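Local coordinates for tail fiber protein (Acinetobacter phage AM24, PDB 5W5P) that forms the trimeric tailspike of the phage and probably recognises and degrades the capsular polysaccharide of its Acinetobacter baumannii host, at the interface of chains A and B. Sequence-based numbering; all coordinates share one arbitrary frame. Chains: chain A/B, Tail fiber protein.

Contact 1: the interface of chains A and B. Residues chain A 264, 266, 288; chain B 228-230, 259, 261.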
# COMPACT_ATOMS: atom_id res chain seq x y z
N GLU A 264 -9.45 -9.37 1.58
CA GLU A 264 -9.86 -9.81 2.91
C GLU A 264 -10.78 -11.03 2.86
O GLU A 264 -11.82 -11.09 3.53
CB GLU A 264 -10.51 -8.66 3.69
CG GLU A 264 -9.51 -7.76 4.41
CD GLU A 264 -9.74 -6.28 4.15
OE1 GLU A 264 -10.92 -5.86 4.10
OE2 GLU A 264 -8.74 -5.54 3.98
N HIS A 266 -10.90 -15.60 2.68
CA HIS A 266 -10.25 -16.82 3.15
C HIS A 266 -10.34 -17.84 2.01
O HIS A 266 -11.37 -18.50 1.84
CB HIS A 266 -10.92 -17.33 4.43
CG HIS A 266 -10.99 -16.31 5.53
ND1 HIS A 266 -10.15 -16.34 6.62
CD2 HIS A 266 -11.81 -15.25 5.71
CE1 HIS A 266 -10.45 -15.33 7.43
NE2 HIS A 266 -11.45 -14.66 6.89
N PHE A 288 -6.13 -14.46 2.88
CA PHE A 288 -5.51 -15.63 3.49
C PHE A 288 -5.72 -16.82 2.54
O PHE A 288 -6.78 -17.44 2.54
CB PHE A 288 -6.12 -15.92 4.86
CG PHE A 288 -5.89 -14.83 5.87
CD1 PHE A 288 -4.67 -14.16 5.92
CD2 PHE A 288 -6.88 -14.48 6.78
CE1 PHE A 288 -4.45 -13.16 6.86
CE2 PHE A 288 -6.67 -13.48 7.72
CZ PHE A 288 -5.45 -12.82 7.76
N ASN B 228 -5.45 -16.63 11.31
CA ASN B 228 -6.23 -16.11 10.19
C ASN B 228 -7.39 -15.25 10.69
O ASN B 228 -8.57 -15.56 10.48
CB ASN B 228 -6.72 -17.25 9.28
CG ASN B 228 -5.58 -17.99 8.59
OD1 ASN B 228 -4.44 -17.98 9.05
ND2 ASN B 228 -5.90 -18.66 7.49
N VAL B 229 -7.04 -14.16 11.36
CA VAL B 229 -7.99 -13.30 12.06
C VAL B 229 -8.04 -11.95 11.36
O VAL B 229 -7.00 -11.31 11.16
CB VAL B 229 -7.61 -13.13 13.54
CG1 VAL B 229 -8.69 -12.33 14.27
CG2 VAL B 229 -7.42 -14.49 14.19
N ASN B 230 -9.24 -11.52 11.00
CA ASN B 230 -9.50 -10.17 10.51
C ASN B 230 -10.17 -9.38 11.63
O ASN B 230 -11.35 -9.60 11.93
CB ASN B 230 -10.36 -10.19 9.25
CG ASN B 230 -9.56 -10.48 8.00
OD1 ASN B 230 -8.41 -10.07 7.87
ND2 ASN B 230 -10.17 -11.19 7.06
N SER B 259 -0.80 -14.75 11.02
CA SER B 259 -1.83 -14.27 10.10
C SER B 259 -2.94 -13.53 10.85
O SER B 259 -4.08 -13.97 10.95
CB SER B 259 -2.41 -15.43 9.27
OG SER B 259 -1.45 -15.95 8.37
N THR B 261 -4.65 -9.68 10.93
CA THR B 261 -4.83 -8.41 10.24
C THR B 261 -5.69 -7.51 11.10
O THR B 261 -6.85 -7.83 11.37
CB THR B 261 -5.47 -8.61 8.86
OG1 THR B 261 -4.60 -9.37 8.02
CG2 THR B 261 -5.77 -7.27 8.20
O HOH W 1 -8.53 -18.71 6.21
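At this interface between two identical subunits, which holds neighbouring chains of the tailspike trimer side by side, A:Phe288 packs its ring against the backbone bends of chain B around strands 229-232 and 260-263. A:Phe288 has 70 Å² of its surface hidden by chain B and meets B:Asn228 along one side, CE2 standing 3.6 Å from the CA of B:Asn228. The side chains of A:Phe288 and B:Asn228 slide past each other in opposite directions, the amide plane turned 34° from the ring. On the other side CE1 reaches the CB of B:Ser259 at 3.9 Å, while CZ, at the end of the ring, lies 3.6 Å from the hydroxyl OG1 of B:Thr261. With CG anti to the carbonyl carbon (chi1 -63°), the ring projects from its strand towards these residues. A water molecule supplies a polar link: it bonds at 2.9 Å to ND1 of A:His266, in the plane of the imidazole, and at 2.9 Å to the amide ND2 of B:Asn228. The carbonyl O of B:Asn228 also lies in the plane of that imidazole, 3.6 Å from CE1. B:Asn230 approaches A:His266 from the opposite direction, its amide turned 62° from the ring. Packing of the ring on B:Asn228 and its neighbours, with a shared water, likely steadies the trimeric shaft.

Contact 2: the interface of chains A and B. Residues chain A 455-456, 602-604; chain B 449-450, 610.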
# COMPACT_ATOMS: atom_id res chain seq x y z
N LEU A 455 27.92 18.22 -3.05
CA LEU A 455 27.94 19.32 -4.00
C LEU A 455 27.82 20.64 -3.25
O LEU A 455 27.29 20.69 -2.13
CB LEU A 455 26.81 19.18 -5.03
CG LEU A 455 25.38 19.55 -4.65
CD1 LEU A 455 24.51 19.70 -5.90
CD2 LEU A 455 24.78 18.53 -3.71
N SER A 456 28.34 21.69 -3.86
CA SER A 456 28.27 23.03 -3.29
C SER A 456 28.54 24.05 -4.38
O SER A 456 29.20 23.76 -5.38
CB SER A 456 29.25 23.20 -2.13
OG SER A 456 30.46 23.79 -2.58
N SER A 602 31.04 25.43 -9.19
CA SER A 602 30.02 24.43 -8.89
C SER A 602 30.73 23.10 -8.68
O SER A 602 31.04 22.39 -9.64
CB SER A 602 29.00 24.33 -10.02
OG SER A 602 28.22 25.51 -10.12
N THR A 603 31.00 22.76 -7.42
CA THR A 603 31.77 21.57 -7.09
C THR A 603 30.84 20.39 -6.82
O THR A 603 29.90 20.51 -6.02
CB THR A 603 32.65 21.81 -5.86
OG1 THR A 603 33.54 22.90 -6.11
CG2 THR A 603 33.45 20.56 -5.54
N THR A 604 31.10 19.27 -7.48
CA THR A 604 30.38 18.02 -7.24
C THR A 604 31.40 16.96 -6.86
O THR A 604 32.34 16.70 -7.61
CB THR A 604 29.58 17.58 -8.46
OG1 THR A 604 28.60 18.57 -8.79
CG2 THR A 604 28.85 16.27 -8.17
N ALA B 449 22.50 15.04 -6.00
CA ALA B 449 23.65 15.88 -6.29
C ALA B 449 23.63 16.40 -7.72
O ALA B 449 24.66 16.88 -8.21
CB ALA B 449 24.95 15.12 -6.01
N ARG B 450 22.48 16.31 -8.39
CA ARG B 450 22.31 16.81 -9.75
C ARG B 450 23.26 16.13 -10.73
O ARG B 450 23.71 16.74 -11.71
CB ARG B 450 22.48 18.34 -9.81
CG ARG B 450 21.38 19.10 -9.07
CD ARG B 450 21.86 20.46 -8.62
NE ARG B 450 20.97 21.04 -7.62
CZ ARG B 450 20.35 22.21 -7.75
NH1 ARG B 450 20.52 22.95 -8.84
NH2 ARG B 450 19.55 22.65 -6.79
N LEU B 610 25.29 20.62 -11.96
CA LEU B 610 25.33 21.81 -11.12
C LEU B 610 25.94 22.98 -11.88
O LEU B 610 27.07 22.89 -12.37
CB LEU B 610 26.14 21.53 -9.85
CG LEU B 610 26.09 22.63 -8.79
CD1 LEU B 610 24.66 22.91 -8.37
CD2 LEU B 610 26.93 22.25 -7.58
O HOH W 2 26.50 18.24 -10.32
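B:Leu610 and A:Leu455 hide 58 and 40 Å² at this contact between two copies of the tailspike chain, a case of paired leucines packing beside a bridging water. The isobutyl group of B:Leu610 lies against strands 451-461 and 598-608 of chain A. Its CG meets the CB of A:Ser602 at 3.6 Å, and its methyl CD2 comes 3.5 Å from the backbone O of A:Ser456. CG stands anti to the backbone N (chi1 -171°), which carries the methyls away from the loop and in between the two strands. A:Leu455 answers from chain A: its CD1 touches CD2 of B:Leu610 at 3.9 Å, so that the leucines meet methyl to methyl. The two methyls of A:Leu455 divide the rest of the work. CD1 leans on the carbonyl O of B:Ala449 at 3.6 Å and on the aliphatic CD of B:Arg450, whereas CD2 faces the CA of B:Ala449 at 3.9 Å. Next to this apolar packing, water 2 joins the hydroxyl OG1 of A:Thr604, 2.6 Å away, to the carbonyl O of B:Ala449 and the backbone N of B:Leu610, each at 3.1 Å. Chain A offers strands 451-461 and 598-608 of the C-terminal region; chain B brings the end of its 3-10 helix 446-449, just ahead of strand 451-461, and the loop that follows its own strand 598-608.

Contact 3: the interface of chains A and B. Residues chain A 412, 430-432; chain B 365, 401-402, 404.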
# COMPACT_ATOMS: atom_id res chain seq x y z
N TRP A 412 12.74 -10.11 0.33
CA TRP A 412 13.50 -11.16 1.00
C TRP A 412 13.21 -12.49 0.32
O TRP A 412 12.05 -12.89 0.22
CB TRP A 412 13.15 -11.25 2.49
CG TRP A 412 14.05 -12.15 3.29
CD1 TRP A 412 15.05 -11.76 4.13
CD2 TRP A 412 14.02 -13.59 3.34
NE1 TRP A 412 15.65 -12.86 4.69
CE2 TRP A 412 15.04 -14.00 4.22
CE3 TRP A 412 13.24 -14.57 2.71
CZ2 TRP A 412 15.30 -15.34 4.50
CZ3 TRP A 412 13.50 -15.90 2.98
CH2 TRP A 412 14.52 -16.28 3.87
N ASN A 430 17.32 -5.59 -1.18
CA ASN A 430 16.82 -6.96 -1.23
C ASN A 430 17.74 -7.91 -0.48
O ASN A 430 18.96 -7.68 -0.38
CB ASN A 430 16.68 -7.42 -2.68
CG ASN A 430 15.69 -6.57 -3.47
OD1 ASN A 430 14.47 -6.63 -3.24
ND2 ASN A 430 16.20 -5.77 -4.39
N ALA A 431 17.16 -8.99 0.03
CA ALA A 431 17.90 -10.00 0.77
C ALA A 431 17.89 -11.31 -0.00
O ALA A 431 16.84 -11.78 -0.43
CB ALA A 431 17.29 -10.21 2.16
N PHE A 432 19.07 -11.91 -0.17
CA PHE A 432 19.25 -13.15 -0.91
C PHE A 432 19.84 -14.20 0.02
O PHE A 432 20.99 -14.60 -0.12
CB PHE A 432 20.13 -12.93 -2.14
CG PHE A 432 19.72 -11.76 -2.97
CD1 PHE A 432 18.76 -11.91 -3.96
CD2 PHE A 432 20.28 -10.51 -2.76
CE1 PHE A 432 18.37 -10.83 -4.72
CE2 PHE A 432 19.89 -9.42 -3.52
CZ PHE A 432 18.94 -9.58 -4.51
N SER B 365 16.27 -7.67 7.91
CA SER B 365 16.69 -7.88 6.52
C SER B 365 15.51 -7.61 5.59
O SER B 365 14.59 -8.44 5.52
CB SER B 365 17.23 -9.29 6.33
OG SER B 365 17.87 -9.41 5.07
N ASP B 401 24.18 -8.94 1.23
CA ASP B 401 23.18 -9.79 0.58
C ASP B 401 22.20 -10.38 1.58
O ASP B 401 20.99 -10.36 1.37
CB ASP B 401 23.87 -10.92 -0.19
CG ASP B 401 24.46 -10.46 -1.50
OD1 ASP B 401 24.31 -9.27 -1.86
OD2 ASP B 401 25.09 -11.30 -2.18
N VAL B 402 22.72 -10.94 2.67
CA VAL B 402 21.86 -11.69 3.59
C VAL B 402 21.05 -10.75 4.46
O VAL B 402 19.83 -10.89 4.57
CB VAL B 402 22.72 -12.65 4.43
CG1 VAL B 402 21.83 -13.59 5.22
CG2 VAL B 402 23.66 -13.44 3.53
N ALA B 404 19.95 -7.30 4.60
CA ALA B 404 19.76 -6.04 3.89
C ALA B 404 19.29 -4.95 4.84
O ALA B 404 18.23 -5.09 5.46
CB ALA B 404 18.75 -6.22 2.76
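The backbone N of A:Phe432 donates a hydrogen bond to the carbonyl O of B:Asp401, 2.9 Å long with 161° at the hydrogen, and so ties two copies of the subunit together main chain to main chain. The donor rises 42° above the carbonyl plane and does not point along a lone pair. A second group of bonds, all within chain B, shapes the surface presented to chain A. The hydroxyl OG of B:Ser365 gives its hydrogen to the carbonyl O of B:Val402, a short 2.5 Å bond, and accepts one from the backbone N of B:Ala404 at 3.0 Å. The hydroxyl thus bridges B:Val402 and B:Ala404 and may steady the loop that also carries B:Asp401; its position anti to the backbone N (chi1 -169°) turns it towards that loop. Apolar and van der Waals contacts make up the third group. The methyl CB of B:Ala404 rests 3.5 Å from the backbone O of A:Asn430. CB of B:Ser365 lies in the plane of the indole of A:Trp412, at its edge, 4.0 Å from CD1, and CD1 is 3.6 Å from the backbone O of B:Ser365. Chain A contributes the short strands 412-413 and 431-432, near the end of the elongated body, and chain B the start of strand 365-370 with the loop before strand 407-409.

Taken together, the sites sample the same subunit interface along the length of the tailspike: the centres of their C-alpha atoms are about 27, 32 and 50 Å apart for contacts 1 and 3, 2 and 3, and 1 and 2. They have no residues in common. Contacts 1 and 3 lie in the elongated body, and contact 2 in the C-terminal region, where strand 451-461 begins not far beyond the strand 431-432 used in contact 3. Contact 2 draws on C-terminal strands that the other contacts do not use. Such spread-out attachment suits a long trimer, probably resisting separation at several levels along its length.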